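Local coordinates for phosphoinositide 3-kinase adapter protein 1 (Homo sapiens, PDB 5FOR) that couples B-cell receptor and Toll-like receptor signalling to activation of phosphoinositide 3-kinase, the piece here being its TIR domain, at residues A[66-70]-A[71-75]. Numbering follows the deposited sequence.
Sequences VLLSA and ELVQH
Leu72 reaches back from the first turn of helix 70-76 to the end of strand 63-68, where its CD2 lies 3.8 Å from CG1 of Val66 and 4.0 Å from CD1 of Leu68, crossing each of these side chains at about a right angle. Its CG sits anti to the backbone N (chi1 -176°), which sends the branch back to the strand, with CD2 3.6 Å from Leu67 O. CD1 of Leu68 also meets CG1 of Val73, at 4.0 Å, so one strand leucine touches two successive helix residues. With only a methyl at Leu72, as in alanine, a gap would probably open beside Val66 and Leu68 and the apolar link between helix and strand would weaken.

This is a strand-to-helix turn at the C-terminal end of the central strand, 63-68, of the five-stranded parallel sheet of the TIR fold. Leu68 occupies the middle of an inverse gamma turn, where the chain swings off the sheet.

Ser69 is the N-cap. Its carbonyl O accepts from Val73 N at 3.0 Å and more weakly from Leu72 N; Ala70 O then takes Gln74 N at 3.3 Å, continuing the helical pattern. With chi1 at 53° the Ser69 hydroxyl turns in toward the start of the helix, where OG accepts weakly from Leu72 N at 3.5 Å, a capping bond.

Farther out, Asp16 positions the cap: OD1 is hydrogen-bonded to Ser69 OG, while OD2 accepts from Glu71 N. Ser14, in the same loop after strand 9-13, lies against Leu72.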
loop_
_atom_site.group_PDB
_atom_site.type_symbol
_atom_site.label_atom_id
_atom_site.label_comp_id
_atom_site.label_asym_id
_atom_site.label_seq_id
_atom_site.Cartn_x
_atom_site.Cartn_y
_atom_site.Cartn_z
ATOM N N VAL A 66 -0.156 1.264 0.638
ATOM C CA VAL A 66 -1.557 0.818 0.597
ATOM C C VAL A 66 -2.464 1.911 0.044
ATOM O O VAL A 66 -2.593 2.996 0.650
ATOM C CB VAL A 66 -2.051 0.380 2.017
ATOM C CG1 VAL A 66 -3.388 -0.309 1.923
ATOM C CG2 VAL A 66 -1.023 -0.527 2.692
ATOM N N LEU A 67 -3.096 1.660 -1.103
ATOM C CA LEU A 67 -4.043 2.664 -1.597
ATOM C C LEU A 67 -5.381 2.365 -0.928
ATOM O O LEU A 67 -6.047 1.389 -1.250
ATOM C CB LEU A 67 -4.149 2.670 -3.128
ATOM C CG LEU A 67 -2.828 2.864 -3.897
ATOM C CD1 LEU A 67 -3.059 3.365 -5.302
ATOM C CD2 LEU A 67 -1.886 3.797 -3.177
ATOM N N LEU A 68 -5.741 3.195 0.040
ATOM C CA LEU A 68 -6.962 2.975 0.802
ATOM C C LEU A 68 -8.169 3.472 0.036
ATOM O O LEU A 68 -8.589 4.613 0.203
ATOM C CB LEU A 68 -6.890 3.680 2.149
ATOM C CG LEU A 68 -7.799 3.127 3.227
ATOM C CD1 LEU A 68 -7.397 1.682 3.464
ATOM C CD2 LEU A 68 -7.653 3.961 4.488
ATOM N N SER A 69 -8.707 2.617 -0.823
ATOM C CA SER A 69 -9.987 2.884 -1.488
ATOM C C SER A 69 -11.128 2.091 -0.823
ATOM O O SER A 69 -10.872 1.174 -0.043
ATOM C CB SER A 69 -9.888 2.523 -2.985
ATOM O OG SER A 69 -9.411 1.191 -3.137
ATOM N N ALA A 70 -12.371 2.419 -1.171
ATOM C CA ALA A 70 -13.555 1.695 -0.688
ATOM C C ALA A 70 -13.518 0.218 -1.026
ATOM O O ALA A 70 -13.817 -0.616 -0.188
ATOM C CB ALA A 70 -14.822 2.313 -1.273
ATOM N N GLU A 71 -13.142 -0.101 -2.263
ATOM C CA GLU A 71 -13.075 -1.492 -2.704
ATOM C C GLU A 71 -11.966 -2.239 -1.984
ATOM O O GLU A 71 -12.065 -3.433 -1.758
ATOM C CB GLU A 71 -12.873 -1.557 -4.214
ATOM C CG GLU A 71 -13.008 -2.940 -4.807
ATOM C CD GLU A 71 -12.823 -2.952 -6.326
ATOM O OE1 GLU A 71 -12.856 -1.861 -6.941
ATOM O OE2 GLU A 71 -12.640 -4.054 -6.897
ATOM N N LEU A 72 -10.906 -1.528 -1.607
ATOM C CA LEU A 72 -9.824 -2.181 -0.936
ATOM C C LEU A 72 -10.223 -2.514 0.510
ATOM O O LEU A 72 -9.966 -3.630 0.955
ATOM C CB LEU A 72 -8.553 -1.333 -0.982
ATOM C CG LEU A 72 -7.404 -2.117 -0.325
ATOM C CD1 LEU A 72 -6.302 -2.464 -1.310
ATOM C CD2 LEU A 72 -6.835 -1.391 0.895
ATOM N N VAL A 73 -10.857 -1.591 1.242
ATOM C CA VAL A 73 -11.157 -1.912 2.637
ATOM C C VAL A 73 -12.185 -3.038 2.695
ATOM O O VAL A 73 -12.159 -3.828 3.638
ATOM C CB VAL A 73 -11.611 -0.686 3.517
ATOM C CG1 VAL A 73 -11.233 0.638 2.930
ATOM C CG2 VAL A 73 -13.065 -0.773 3.957
ATOM N N GLN A 74 -13.031 -3.177 1.676
ATOM C CA GLN A 74 -13.920 -4.349 1.620
ATOM C C GLN A 74 -13.160 -5.670 1.752
ATOM O O GLN A 74 -13.726 -6.656 2.217
ATOM C CB GLN A 74 -14.735 -4.374 0.333
ATOM C CG GLN A 74 -16.042 -3.617 0.419
ATOM C CD GLN A 74 -16.616 -3.324 -0.952
ATOM O OE1 GLN A 74 -16.277 -3.991 -1.937
ATOM N NE2 GLN A 74 -17.483 -2.314 -1.029
ATOM N N HIS A 75 -11.873 -5.686 1.393
ATOM C CA HIS A 75 -11.080 -6.914 1.535
ATOM C C HIS A 75 -10.618 -7.084 2.959
ATOM O O HIS A 75 -10.296 -8.202 3.367
ATOM C CB HIS A 75 -9.874 -6.943 0.577
ATOM C CG HIS A 75 -10.249 -6.957 -0.872
ATOM N ND1 HIS A 75 -11.425 -6.390 -1.341
ATOM C CD2 HIS A 75 -9.668 -7.521 -1.945
ATOM C CE1 HIS A 75 -11.509 -6.569 -2.637
ATOM N NE2 HIS A 75 -10.460 -7.262 -3.038
#